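Local coordinates for protein with a SET domain within carboxy region (Cryptosporidium parvum, PDB 4LDG) that probably acts as a histone H4 lysine methyltransferase of the SET8 type, working through a SET domain in its carboxy-terminal region, at residues R89-A94 with Y128-L133; R150-G155 with E255-D260; L157-D162 with K248-C253; L171-N176 with K202-D207; E177-E182 with M194-A199. All blocks are in the same frame, centred on the assembly; numbering follows the deposited sequence.

Contact 1 (R89-A94 with Y128-L133); sequences RVSFGA and YKYCIL
Two N-H groups of one guanidinium grip Gly93 O: Arg89 NH1 and NH2 approach it end-on, NH1 at 2.8 Å in the carbonyl plane on a lone pair, NH2 from above that plane. The Arg89 chain leaves with CG anti to the backbone N (chi1 -176°) and folds back over the Phe92 ring, where NH1 rides 3.3 Å above the plane, offset toward the rim. An arginine suits this bend because its flat end can bond along its edge while a face lies against the aromatic ring. The 3-10 turn 89-91 then meets the helix through Ser91, a residue small enough for its CA to lie 3.5 Å from Leu133 CD1. Ser91 OG takes the crowded position between backbone N and carbonyl carbon (chi1 68°); it lies obliquely to the Tyr130 ring, 3.5 Å from CD1, while its hydrogen bonds go to Lys88 O and Asn134 ND2. Lys129, extended beyond CG, passes its CE within 3.5 Å of Val90 O. A water bridges the two segments, donating to Val90 O at 2.8 Å and accepting from Lys129 NZ at 2.9 Å. Tyr130 OH bonds Ser87, so the chain just before the turn is tied to helix 121-134 as well. The helix in turn lays Ile132 and Tyr128 against Phe163 of strand 163-166 and Phe244 of strand 240-247.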
# COMPACT_ATOMS: atom_id res chain seq x y z
N ARG A 89 -19.92 -4.83 -3.43
CA ARG A 89 -20.19 -6.13 -4.04
C ARG A 89 -19.05 -6.52 -4.98
O ARG A 89 -18.68 -7.70 -5.03
CB ARG A 89 -21.52 -6.15 -4.82
CG ARG A 89 -21.94 -7.51 -5.41
CD ARG A 89 -22.02 -8.57 -4.33
NE ARG A 89 -22.18 -9.92 -4.81
CZ ARG A 89 -21.19 -10.74 -5.15
NH1 ARG A 89 -19.91 -10.36 -5.15
NH2 ARG A 89 -21.50 -11.98 -5.52
N VAL A 90 -18.44 -5.57 -5.68
CA VAL A 90 -17.37 -5.95 -6.62
C VAL A 90 -16.09 -6.42 -5.95
O VAL A 90 -15.19 -6.87 -6.65
CB VAL A 90 -17.02 -4.86 -7.67
CG1 VAL A 90 -18.22 -4.69 -8.60
CG2 VAL A 90 -16.60 -3.54 -7.04
N SER A 91 -16.01 -6.32 -4.62
CA SER A 91 -14.75 -6.60 -3.91
C SER A 91 -14.59 -8.07 -3.51
O SER A 91 -13.53 -8.46 -3.00
CB SER A 91 -14.64 -5.71 -2.68
OG SER A 91 -15.60 -6.05 -1.70
N PHE A 92 -15.62 -8.87 -3.74
CA PHE A 92 -15.51 -10.32 -3.60
C PHE A 92 -16.26 -10.98 -4.71
O PHE A 92 -17.03 -10.33 -5.42
CB PHE A 92 -16.01 -10.80 -2.24
CG PHE A 92 -17.45 -10.49 -1.98
CD1 PHE A 92 -18.41 -11.47 -2.14
CD2 PHE A 92 -17.84 -9.24 -1.51
CE1 PHE A 92 -19.75 -11.19 -1.91
CE2 PHE A 92 -19.19 -8.97 -1.27
CZ PHE A 92 -20.14 -9.96 -1.48
N GLY A 93 -16.02 -12.27 -4.87
CA GLY A 93 -16.64 -13.04 -5.94
C GLY A 93 -17.92 -13.69 -5.46
O GLY A 93 -18.88 -13.00 -5.09
N ALA A 94 -17.95 -15.01 -5.49
CA ALA A 94 -19.10 -15.75 -5.02
C ALA A 94 -19.33 -15.49 -3.55
O ALA A 94 -18.41 -15.14 -2.81
CB ALA A 94 -18.93 -17.23 -5.29
N TYR A 128 -6.41 -9.74 -1.10
CA TYR A 128 -5.81 -8.55 -1.69
C TYR A 128 -6.83 -7.70 -2.45
O TYR A 128 -6.93 -6.49 -2.26
CB TYR A 128 -4.67 -8.98 -2.64
CG TYR A 128 -3.47 -9.60 -1.92
CD1 TYR A 128 -3.14 -9.25 -0.62
CD2 TYR A 128 -2.65 -10.51 -2.56
CE1 TYR A 128 -2.04 -9.78 -0.01
CE2 TYR A 128 -1.56 -11.07 -1.94
CZ TYR A 128 -1.24 -10.68 -0.66
OH TYR A 128 -0.14 -11.25 -0.01
N LYS A 129 -7.59 -8.37 -3.30
CA LYS A 129 -8.68 -7.73 -4.02
C LYS A 129 -9.63 -7.03 -3.06
O LYS A 129 -10.00 -5.87 -3.27
CB LYS A 129 -9.42 -8.78 -4.85
CG LYS A 129 -10.55 -8.21 -5.69
CD LYS A 129 -11.00 -9.15 -6.80
CE LYS A 129 -12.27 -8.61 -7.41
NZ LYS A 129 -12.67 -9.23 -8.72
N TYR A 130 -10.00 -7.71 -1.98
CA TYR A 130 -10.87 -7.08 -1.00
C TYR A 130 -10.23 -5.85 -0.37
O TYR A 130 -10.90 -4.84 -0.20
CB TYR A 130 -11.30 -8.08 0.08
CG TYR A 130 -12.36 -7.55 1.02
CD1 TYR A 130 -13.73 -7.74 0.75
CD2 TYR A 130 -12.01 -6.88 2.17
CE1 TYR A 130 -14.70 -7.28 1.60
CE2 TYR A 130 -12.98 -6.39 3.04
CZ TYR A 130 -14.32 -6.59 2.74
OH TYR A 130 -15.27 -6.09 3.60
N CYS A 131 -8.96 -5.93 0.02
CA CYS A 131 -8.28 -4.76 0.64
C CYS A 131 -8.15 -3.59 -0.35
O CYS A 131 -8.35 -2.42 -0.01
CB CYS A 131 -6.91 -5.13 1.14
SG CYS A 131 -6.87 -6.40 2.42
N ILE A 132 -7.83 -3.90 -1.60
CA ILE A 132 -7.69 -2.86 -2.60
C ILE A 132 -8.99 -2.07 -2.74
O ILE A 132 -8.98 -0.84 -2.72
CB ILE A 132 -7.28 -3.42 -3.97
CG1 ILE A 132 -5.84 -3.88 -3.90
CG2 ILE A 132 -7.39 -2.33 -5.03
CD1 ILE A 132 -5.38 -4.65 -5.11
N LEU A 133 -10.11 -2.78 -2.87
CA LEU A 133 -11.38 -2.15 -3.21
C LEU A 133 -12.11 -1.54 -2.01
O LEU A 133 -12.87 -0.60 -2.19
CB LEU A 133 -12.29 -3.14 -3.93
CG LEU A 133 -11.85 -3.48 -5.35
CD1 LEU A 133 -12.60 -4.66 -5.89
CD2 LEU A 133 -12.03 -2.29 -6.28
O HOH W 1 -15.22 -7.98 -9.17

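Contact 2 (R150-G155 with E255-D260); sequences RCVIAG and EELLFD
A single beta bridge, Ile153 with Glu256, joins the SET-domain strand 151-154 to residues 255-260, whose Glu-Leu-Leu-Phe-Asp run matches the carboxy-terminal ELxFDY motif of the family. Two backbone bonds make the first shell, both in the carbonyl plane and close to straight. Leu257 N reaches Val152 O at 2.7 Å (170° at the hydrogen), and Ala154 N reaches Glu255 O at 2.9 Å (166°). Beside them, Val152 CG1, anti to its backbone N, crosses Leu257 CD1 obliquely at 3.8 Å; a branched valine and a leucine fill this buried flank with carbon. Ala154, with only a methyl, lets the backbone of Glu255 come close. Glu256 begins by pointing away, yet its chain, anti to the backbone N (chi1 -177°) and extended, carries OE2 alongside the strand, 3.4 Å from Cys151 CB. A water sits here, accepting from Val152 N at 3.0 Å, with Glu256 OE2 and Leu257 O also in its reach. The length of a glutamate is what brings a carboxylate to this spot. Outside this shell, strand 140-143 pairs with the other edge of Cys151 and Ile153, and Phe259 meets Phe245 and Tyr261 edge-to-face. Asn222 fixes the carboxylate from the second shell: its ND2 bonds both Glu256 OE2 and Arg150 O.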
# COMPACT_ATOMS: atom_id res chain seq x y z
N ARG A 150 12.32 12.29 4.58
CA ARG A 150 11.01 11.67 4.82
C ARG A 150 11.20 10.14 4.77
O ARG A 150 12.03 9.64 4.02
CB ARG A 150 9.97 12.11 3.76
CG ARG A 150 9.43 13.53 3.94
CD ARG A 150 8.62 14.04 2.73
N CYS A 151 10.44 9.41 5.59
CA CYS A 151 10.35 7.97 5.44
C CYS A 151 9.02 7.40 5.94
O CYS A 151 8.24 8.09 6.55
CB CYS A 151 11.52 7.29 6.13
SG CYS A 151 11.44 7.51 7.89
N VAL A 152 8.78 6.12 5.63
CA VAL A 152 7.53 5.47 5.96
C VAL A 152 7.89 4.31 6.88
O VAL A 152 8.77 3.50 6.57
CB VAL A 152 6.80 4.98 4.69
CG1 VAL A 152 5.48 4.35 5.03
CG2 VAL A 152 6.57 6.16 3.74
N ILE A 153 7.23 4.26 8.02
CA ILE A 153 7.47 3.23 9.00
C ILE A 153 6.19 2.47 9.29
O ILE A 153 5.07 2.99 9.09
CB ILE A 153 7.99 3.81 10.33
CG1 ILE A 153 7.00 4.83 10.91
CG2 ILE A 153 9.37 4.44 10.16
CD1 ILE A 153 7.25 5.17 12.39
N ALA A 154 6.37 1.25 9.80
CA ALA A 154 5.26 0.46 10.29
C ALA A 154 4.75 1.08 11.59
O ALA A 154 5.54 1.33 12.48
CB ALA A 154 5.70 -0.97 10.53
N GLY A 155 3.45 1.33 11.67
CA GLY A 155 2.79 1.81 12.87
C GLY A 155 2.45 0.69 13.83
O GLY A 155 2.16 0.94 14.99
N GLU A 255 9.75 0.01 12.36
CA GLU A 255 10.71 -0.30 11.31
C GLU A 255 10.32 0.38 9.99
O GLU A 255 9.14 0.48 9.62
CB GLU A 255 10.78 -1.81 11.19
CG GLU A 255 11.48 -2.39 9.98
CD GLU A 255 11.70 -3.90 10.15
OE1 GLU A 255 10.98 -4.55 10.96
OE2 GLU A 255 12.60 -4.43 9.49
N GLU A 256 11.33 0.86 9.28
CA GLU A 256 11.11 1.59 8.04
C GLU A 256 10.66 0.62 6.97
O GLU A 256 11.15 -0.49 6.94
CB GLU A 256 12.40 2.30 7.59
CG GLU A 256 12.20 3.14 6.31
CD GLU A 256 13.41 3.96 5.87
OE1 GLU A 256 14.49 3.87 6.50
OE2 GLU A 256 13.29 4.72 4.87
N LEU A 257 9.75 1.04 6.09
CA LEU A 257 9.42 0.24 4.92
C LEU A 257 10.43 0.57 3.84
O LEU A 257 10.72 1.74 3.56
CB LEU A 257 8.02 0.55 4.41
CG LEU A 257 6.87 0.44 5.41
CD1 LEU A 257 5.54 0.55 4.68
CD2 LEU A 257 6.95 -0.85 6.18
N LEU A 258 10.95 -0.48 3.22
CA LEU A 258 11.94 -0.34 2.15
C LEU A 258 11.60 -1.25 0.98
O LEU A 258 11.14 -2.36 1.16
CB LEU A 258 13.35 -0.63 2.68
CG LEU A 258 13.88 0.36 3.73
CD1 LEU A 258 15.16 -0.13 4.42
CD2 LEU A 258 14.11 1.72 3.08
N PHE A 259 11.85 -0.74 -0.22
CA PHE A 259 11.51 -1.38 -1.44
C PHE A 259 12.68 -1.26 -2.42
O PHE A 259 13.30 -0.20 -2.53
CB PHE A 259 10.27 -0.67 -2.03
CG PHE A 259 9.85 -1.22 -3.34
CD1 PHE A 259 9.45 -2.54 -3.45
CD2 PHE A 259 9.86 -0.43 -4.47
CE1 PHE A 259 9.09 -3.07 -4.70
CE2 PHE A 259 9.48 -0.94 -5.70
CZ PHE A 259 9.07 -2.26 -5.81
N ASP A 260 12.96 -2.34 -3.14
CA ASP A 260 13.96 -2.32 -4.19
C ASP A 260 13.28 -1.87 -5.47
O ASP A 260 12.60 -2.65 -6.11
CB ASP A 260 14.55 -3.71 -4.39
CG ASP A 260 15.58 -3.75 -5.51
OD1 ASP A 260 15.80 -2.71 -6.15
OD2 ASP A 260 16.17 -4.82 -5.75
O HOH W 2 10.52 4.52 3.79

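Contact 3 (L157-D162 with K248-C253); sequences LIRKDD and KRDIIC
Ile158 and Ile251 form the tight part of the contact, an antiparallel hydrogen-bonded pair. Ile158 N donates to Ile251 O at 2.9 Å and almost straight (178°), while Ile251 N returns a bond to Ile158 O at 2.7 Å. Both side chains put CG1 anti to the carbonyl carbon, and their CB atoms meet at 4.0 Å; beta-branched isoleucines favour this extended backbone and bury their carbon beneath it. The bridge ties two SET-domain loops together, and the first at once reverses in a type II beta turn, Arg159 to Asp162, closed by Asp162 N bonding Arg159 O at 3.1 Å. Toward solvent the grip slackens. Asp250 still reaches across, its OD1 using the anti lone pair to accept from Lys160 N at 2.9 Å, as a short carboxylate can just beyond the bridged pair. Leu157 turns only its CD1 back, 3.6 Å from Ile251 O. Lys160, bent at its tip, lays CG and CE along Lys248 O and sends NZ to Asp161 OD2, a salt bridge of 3.6 Å on the solvent side.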
# COMPACT_ATOMS: atom_id res chain seq x y z
N LEU A 157 2.85 -4.10 13.98
CA LEU A 157 3.30 -5.31 13.29
C LEU A 157 2.65 -5.45 11.91
O LEU A 157 1.44 -5.34 11.76
CB LEU A 157 2.96 -6.55 14.11
CG LEU A 157 3.41 -7.93 13.59
CD1 LEU A 157 4.91 -8.03 13.31
CD2 LEU A 157 3.02 -8.97 14.64
N ILE A 158 3.48 -5.67 10.90
CA ILE A 158 3.01 -6.06 9.59
C ILE A 158 3.51 -7.49 9.39
O ILE A 158 4.70 -7.73 9.24
CB ILE A 158 3.52 -5.12 8.47
CG1 ILE A 158 2.99 -3.70 8.72
CG2 ILE A 158 3.03 -5.62 7.13
CD1 ILE A 158 3.61 -2.60 7.88
N ARG A 159 2.58 -8.44 9.40
CA ARG A 159 2.94 -9.82 9.19
C ARG A 159 3.32 -10.06 7.74
O ARG A 159 2.87 -9.35 6.83
CB ARG A 159 1.77 -10.73 9.56
CG ARG A 159 1.36 -10.65 11.01
CD ARG A 159 0.70 -11.94 11.43
NE ARG A 159 -0.11 -11.78 12.62
CZ ARG A 159 -1.34 -11.25 12.66
NH1 ARG A 159 -1.98 -11.20 13.81
NH2 ARG A 159 -1.92 -10.77 11.57
N LYS A 160 4.14 -11.09 7.55
CA LYS A 160 4.52 -11.58 6.24
C LYS A 160 3.29 -11.80 5.35
O LYS A 160 2.32 -12.45 5.78
CB LYS A 160 5.25 -12.91 6.41
CG LYS A 160 5.75 -13.55 5.12
CD LYS A 160 6.40 -14.90 5.44
CE LYS A 160 7.26 -15.40 4.29
NZ LYS A 160 6.48 -15.45 3.03
N ASP A 161 3.37 -11.28 4.12
CA ASP A 161 2.32 -11.39 3.12
C ASP A 161 1.09 -10.49 3.30
O ASP A 161 0.21 -10.48 2.42
CB ASP A 161 1.86 -12.86 2.90
CG ASP A 161 2.87 -13.67 2.12
OD1 ASP A 161 3.56 -13.09 1.26
OD2 ASP A 161 2.99 -14.89 2.37
N ASP A 162 1.03 -9.73 4.39
CA ASP A 162 -0.03 -8.73 4.54
C ASP A 162 0.01 -7.80 3.34
O ASP A 162 1.09 -7.58 2.73
CB ASP A 162 0.11 -7.89 5.80
CG ASP A 162 -0.38 -8.60 7.06
OD1 ASP A 162 -0.86 -9.77 7.00
OD2 ASP A 162 -0.29 -7.95 8.14
N LYS A 248 7.51 -8.83 2.76
CA LYS A 248 8.29 -10.02 2.49
C LYS A 248 8.48 -10.85 3.74
O LYS A 248 8.91 -12.00 3.67
CB LYS A 248 9.67 -9.66 2.01
CG LYS A 248 9.71 -8.77 0.79
CD LYS A 248 11.16 -8.57 0.38
CE LYS A 248 11.81 -9.90 0.07
NZ LYS A 248 12.94 -9.63 -0.82
N ARG A 249 8.20 -10.24 4.88
CA ARG A 249 8.40 -10.88 6.16
C ARG A 249 7.69 -10.05 7.20
O ARG A 249 7.14 -8.99 6.90
CB ARG A 249 9.90 -10.95 6.45
CG ARG A 249 10.59 -9.61 6.34
CD ARG A 249 11.89 -9.58 7.13
NE ARG A 249 12.61 -8.32 6.96
CZ ARG A 249 12.43 -7.21 7.68
NH1 ARG A 249 11.54 -7.14 8.67
NH2 ARG A 249 13.17 -6.14 7.40
N ASP A 250 7.70 -10.51 8.43
CA ASP A 250 7.22 -9.71 9.53
C ASP A 250 8.05 -8.44 9.61
O ASP A 250 9.25 -8.51 9.66
CB ASP A 250 7.32 -10.50 10.84
CG ASP A 250 6.27 -11.64 10.94
OD1 ASP A 250 5.53 -11.90 9.96
OD2 ASP A 250 6.18 -12.28 12.01
N ILE A 251 7.38 -7.30 9.53
CA ILE A 251 7.98 -6.00 9.71
C ILE A 251 7.50 -5.51 11.09
O ILE A 251 6.29 -5.42 11.33
CB ILE A 251 7.48 -5.03 8.62
CG1 ILE A 251 7.86 -5.53 7.23
CG2 ILE A 251 8.04 -3.63 8.81
CD1 ILE A 251 7.32 -4.67 6.12
N ILE A 252 8.44 -5.23 12.00
CA ILE A 252 8.04 -4.81 13.33
C ILE A 252 7.70 -3.34 13.38
O ILE A 252 8.06 -2.55 12.49
CB ILE A 252 9.04 -5.17 14.45
CG1 ILE A 252 10.32 -4.34 14.34
CG2 ILE A 252 9.32 -6.67 14.45
CD1 ILE A 252 11.28 -4.57 15.47
N CYS A 253 6.94 -3.02 14.41
CA CYS A 253 6.53 -1.67 14.74
C CYS A 253 7.76 -0.75 14.82
O CYS A 253 8.76 -1.11 15.42
CB CYS A 253 5.81 -1.73 16.10
SG CYS A 253 5.30 -0.13 16.74

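Contact 4 (L171-N176 with K202-D207); sequences LITQLN and KNYCID
Leu171 CD1 lies at the apolar centre, 3.8 Å from Tyr204 CD1 and equally 3.8 Å from Ile206 CG1, crossing both side chains obliquely. Its CG stands anti to the backbone N (chi1 177°), which swings the branched end back over the neighbouring strand. Across the sheet from this cluster, Ile172 faces Cys205, a small residue that suits a place packed against the helix, and Ile172 CD1 rests on Asp207 CB at 3.9 Å. The backbones of Ile172 and Cys205 form the antiparallel hydrogen-bonded pair: Ile172 N to Cys205 O is 2.7 Å, nearly along the C=O axis, and Cys205 N to Ile172 O is 3.1 Å. Further out, Thr173 CG2 meets the edge of the Tyr204 ring, and Leu175 CD1 crosses Asn203 CB at 3.7 Å. At the polar edge Lys202 bends at its last torsion, placing NZ 3.1 Å from Thr173 O. Gln174 takes the N-cap position of helix 175-187, whose Leu181 and Ala178 overlie Ile172 and Cys205, while Pro241 and Leu243 of strand 240-247 back the Leu171 side.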
# COMPACT_ATOMS: atom_id res chain seq x y z
N LEU A 171 -2.86 6.59 -13.56
CA LEU A 171 -2.42 5.48 -14.36
C LEU A 171 -2.29 5.99 -15.77
O LEU A 171 -3.20 6.61 -16.28
CB LEU A 171 -3.44 4.34 -14.31
CG LEU A 171 -3.08 3.15 -15.20
CD1 LEU A 171 -1.87 2.40 -14.65
CD2 LEU A 171 -4.27 2.21 -15.37
N ILE A 172 -1.15 5.72 -16.40
CA ILE A 172 -0.94 6.19 -17.75
C ILE A 172 -0.74 5.00 -18.64
O ILE A 172 0.10 4.15 -18.35
CB ILE A 172 0.24 7.16 -17.84
CG1 ILE A 172 -0.15 8.49 -17.18
CG2 ILE A 172 0.66 7.39 -19.29
CD1 ILE A 172 1.04 9.27 -16.67
N THR A 173 -1.52 4.94 -19.70
CA THR A 173 -1.55 3.77 -20.57
C THR A 173 -0.80 4.02 -21.88
O THR A 173 -0.37 3.07 -22.52
CB THR A 173 -3.02 3.30 -20.81
OG1 THR A 173 -3.82 4.38 -21.30
CG2 THR A 173 -3.65 2.83 -19.50
N GLN A 174 -0.64 5.29 -22.27
CA GLN A 174 0.17 5.68 -23.44
C GLN A 174 1.56 6.13 -22.95
O GLN A 174 1.69 7.16 -22.29
CB GLN A 174 -0.53 6.80 -24.23
CG GLN A 174 -1.68 6.33 -25.14
N LEU A 175 2.59 5.35 -23.26
CA LEU A 175 3.94 5.61 -22.74
C LEU A 175 4.61 6.88 -23.29
O LEU A 175 5.49 7.43 -22.63
CB LEU A 175 4.87 4.42 -22.95
CG LEU A 175 4.81 3.23 -21.98
CD1 LEU A 175 6.04 2.35 -22.18
CD2 LEU A 175 4.70 3.67 -20.52
N ASN A 176 4.21 7.34 -24.48
CA ASN A 176 4.70 8.64 -24.93
C ASN A 176 4.22 9.81 -24.03
O ASN A 176 4.95 10.80 -23.88
CB ASN A 176 4.41 8.89 -26.43
CG ASN A 176 2.93 8.71 -26.80
OD1 ASN A 176 2.31 7.68 -26.48
ND2 ASN A 176 2.37 9.69 -27.52
N LYS A 202 1.10 -5.71 -21.06
CA LYS A 202 1.03 -4.29 -21.43
C LYS A 202 1.93 -3.42 -20.52
O LYS A 202 2.14 -3.75 -19.37
CB LYS A 202 -0.43 -3.83 -21.36
CG LYS A 202 -0.70 -2.41 -21.84
CD LYS A 202 -2.20 -2.12 -21.90
CE LYS A 202 -2.52 -0.85 -22.68
NZ LYS A 202 -1.73 0.35 -22.25
N ASN A 203 2.46 -2.34 -21.07
CA ASN A 203 3.30 -1.42 -20.31
C ASN A 203 2.48 -0.30 -19.74
O ASN A 203 1.66 0.29 -20.43
CB ASN A 203 4.39 -0.82 -21.20
CG ASN A 203 5.37 -1.86 -21.70
OD1 ASN A 203 5.78 -2.76 -20.96
ND2 ASN A 203 5.74 -1.74 -22.96
N TYR A 204 2.69 -0.02 -18.46
CA TYR A 204 1.96 1.03 -17.78
C TYR A 204 2.93 1.93 -17.03
O TYR A 204 4.11 1.60 -16.83
CB TYR A 204 0.95 0.45 -16.78
CG TYR A 204 -0.19 -0.41 -17.36
CD1 TYR A 204 -1.41 0.16 -17.68
CD2 TYR A 204 -0.06 -1.77 -17.50
CE1 TYR A 204 -2.47 -0.61 -18.17
CE2 TYR A 204 -1.11 -2.56 -17.98
CZ TYR A 204 -2.31 -1.97 -18.32
OH TYR A 204 -3.35 -2.76 -18.79
N CYS A 205 2.42 3.08 -16.62
CA CYS A 205 3.14 3.92 -15.70
C CYS A 205 2.15 4.50 -14.70
O CYS A 205 1.09 4.97 -15.10
CB CYS A 205 3.86 5.04 -16.44
SG CYS A 205 4.83 6.07 -15.31
N ILE A 206 2.48 4.45 -13.42
CA ILE A 206 1.71 5.17 -12.43
C ILE A 206 2.47 6.40 -12.02
O ILE A 206 3.57 6.30 -11.45
CB ILE A 206 1.36 4.31 -11.21
CG1 ILE A 206 0.32 3.25 -11.60
CG2 ILE A 206 0.74 5.18 -10.12
CD1 ILE A 206 0.31 2.03 -10.70
N ASP A 207 1.89 7.56 -12.32
CA ASP A 207 2.45 8.84 -11.94
C ASP A 207 1.84 9.33 -10.63
O ASP A 207 0.72 9.80 -10.63
CB ASP A 207 2.22 9.91 -13.03
CG ASP A 207 2.89 11.22 -12.70
OD1 ASP A 207 3.62 11.23 -11.70
OD2 ASP A 207 2.68 12.24 -13.42

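Contact 5 (E177-E182 with M194-A199); sequences EAKELE and MYYFKA
Helix 177-182 runs roughly antiparallel to strand 194-199, the directions 150° apart and the axes 10.8 Å apart at closest approach. Long side chains from both segments bridge the span. Met194, bent at its last torsion (chi3 67°), brings CE to 3.9 Å from Ala178 CB; the flexible thioether can follow the helix surface. Tyr196 brings the end of its ring to the same alanine, whose small methyl lets CE1 approach to 3.6 Å. The phenol is held at its tip: OH donates to Glu182 OE1 at 2.7 Å, on the anti lone pair. OE1 lies at the ring edge near its plane, the carboxylate turned 45° from the ring. In the conformer given, Lys179, bent at two torsions, makes an off-centre cation-pi contact, its NZ 4.4 Å from the Tyr196 centroid. This helix packed on a three-stranded antiparallel sheet is consistent with the inserted, variable subdomain that lies between the conserved portions of the SET fold.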
# COMPACT_ATOMS: atom_id res chain seq x y z
N GLU A 177 3.02 9.69 -23.43
CA GLU A 177 2.56 10.68 -22.42
C GLU A 177 3.44 10.66 -21.18
O GLU A 177 3.76 11.72 -20.63
CB GLU A 177 1.13 10.43 -21.96
CG GLU A 177 0.04 10.76 -22.97
CD GLU A 177 -1.36 10.39 -22.47
OE1 GLU A 177 -1.52 10.00 -21.27
OE2 GLU A 177 -2.31 10.51 -23.29
N ALA A 178 3.83 9.46 -20.74
CA ALA A 178 4.65 9.30 -19.54
C ALA A 178 6.06 9.89 -19.71
O ALA A 178 6.54 10.62 -18.86
CB ALA A 178 4.74 7.83 -19.17
N LYS A 179 6.70 9.57 -20.82
CA LYS A 179 8.01 10.12 -21.08
C LYS A 179 7.97 11.65 -21.18
O LYS A 179 8.87 12.32 -20.63
CB LYS A 179 8.65 9.46 -22.31
CG LYS A 179 9.56 8.27 -21.96
CD LYS A 179 8.79 7.01 -21.62
CE LYS A 179 9.70 5.79 -21.61
NZ LYS A 179 10.65 5.76 -20.46
N GLU A 180 6.95 12.21 -21.82
CA GLU A 180 6.81 13.67 -21.90
C GLU A 180 6.62 14.26 -20.50
O GLU A 180 7.23 15.29 -20.16
CB GLU A 180 5.66 14.12 -22.81
CG GLU A 180 5.94 13.97 -24.30
CD GLU A 180 4.72 14.25 -25.18
OE1 GLU A 180 4.17 13.30 -25.79
OE2 GLU A 180 4.29 15.43 -25.25
N LEU A 181 5.80 13.62 -19.69
CA LEU A 181 5.64 14.03 -18.28
C LEU A 181 6.95 14.00 -17.53
O LEU A 181 7.24 14.88 -16.74
CB LEU A 181 4.62 13.14 -17.54
CG LEU A 181 3.17 13.61 -17.53
CD1 LEU A 181 2.28 12.52 -16.97
CD2 LEU A 181 3.00 14.89 -16.72
N GLU A 182 7.73 12.96 -17.79
CA GLU A 182 9.01 12.82 -17.15
C GLU A 182 9.88 14.00 -17.52
O GLU A 182 10.46 14.60 -16.65
CB GLU A 182 9.68 11.50 -17.57
CG GLU A 182 10.39 10.81 -16.44
CD GLU A 182 10.96 9.46 -16.84
OE1 GLU A 182 10.29 8.72 -17.59
OE2 GLU A 182 12.08 9.15 -16.39
N MET A 194 7.27 8.32 -10.36
CA MET A 194 6.62 7.57 -11.41
C MET A 194 7.09 6.15 -11.34
O MET A 194 8.27 5.87 -11.05
CB MET A 194 6.93 8.16 -12.79
CG MET A 194 6.45 9.58 -12.97
SD MET A 194 6.71 10.30 -14.61
CE MET A 194 5.62 9.34 -15.64
N TYR A 195 6.17 5.24 -11.60
CA TYR A 195 6.47 3.83 -11.53
C TYR A 195 6.03 3.15 -12.83
O TYR A 195 4.83 2.89 -13.06
CB TYR A 195 5.78 3.21 -10.32
CG TYR A 195 6.28 1.86 -10.00
CD1 TYR A 195 7.12 1.66 -8.93
CD2 TYR A 195 5.99 0.77 -10.79
CE1 TYR A 195 7.62 0.41 -8.65
CE2 TYR A 195 6.48 -0.48 -10.51
CZ TYR A 195 7.31 -0.66 -9.45
OH TYR A 195 7.82 -1.90 -9.14
N TYR A 196 7.02 2.86 -13.67
CA TYR A 196 6.85 2.03 -14.89
C TYR A 196 6.87 0.56 -14.51
O TYR A 196 7.76 0.14 -13.78
CB TYR A 196 7.97 2.27 -15.92
CG TYR A 196 7.99 3.68 -16.53
CD1 TYR A 196 7.15 4.02 -17.59
CD2 TYR A 196 8.83 4.67 -16.04
CE1 TYR A 196 7.14 5.30 -18.14
CE2 TYR A 196 8.84 5.94 -16.60
CZ TYR A 196 7.99 6.25 -17.66
OH TYR A 196 8.00 7.52 -18.22
N PHE A 197 5.92 -0.20 -15.06
CA PHE A 197 5.81 -1.65 -14.91
C PHE A 197 5.07 -2.29 -16.09
O PHE A 197 4.40 -1.61 -16.89
CB PHE A 197 5.08 -2.05 -13.60
CG PHE A 197 3.64 -1.58 -13.52
CD1 PHE A 197 2.59 -2.46 -13.71
CD2 PHE A 197 3.35 -0.26 -13.23
CE1 PHE A 197 1.28 -2.04 -13.61
CE2 PHE A 197 2.04 0.19 -13.16
CZ PHE A 197 1.00 -0.71 -13.34
N LYS A 198 5.21 -3.60 -16.20
CA LYS A 198 4.50 -4.40 -17.18
C LYS A 198 3.52 -5.32 -16.44
O LYS A 198 3.90 -6.00 -15.48
CB LYS A 198 5.50 -5.23 -17.98
CG LYS A 198 4.90 -5.92 -19.21
CD LYS A 198 5.93 -6.82 -19.91
CE LYS A 198 5.82 -6.78 -21.43
NZ LYS A 198 6.41 -5.54 -22.03
N ALA A 199 2.26 -5.33 -16.88
CA ALA A 199 1.26 -6.30 -16.39
C ALA A 199 0.29 -6.68 -17.52
O ALA A 199 -0.09 -5.82 -18.31
CB ALA A 199 0.47 -5.72 -15.22

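Overall arrangement
Contacts 4 and 5 belong to one unit: their centres lie 5 Å apart, they share helix 175-187, and strands 194-199 and 202-207 are neighbours in the sheet. Contacts 2 and 3, with centres 11 Å apart, also join, through a salt bridge of 2.8 Å from Arg249 NH2 to Glu255 OE2. The two pairs lie well apart, contact 3 about 30 Å from contact 4 between centres, yet contacts 2 and 5 touch where Phe259 CZ meets Tyr195 OH at 3.6 Å. Contact 1 is linked to contact 3 by Tyr128 OH and Asp161 O, 2.6 Å apart, probably hydrogen-bonded. Contact 2 borders the Asn222-His223 strand, which in related SET enzymes helps bind the methyl-donor cofactor.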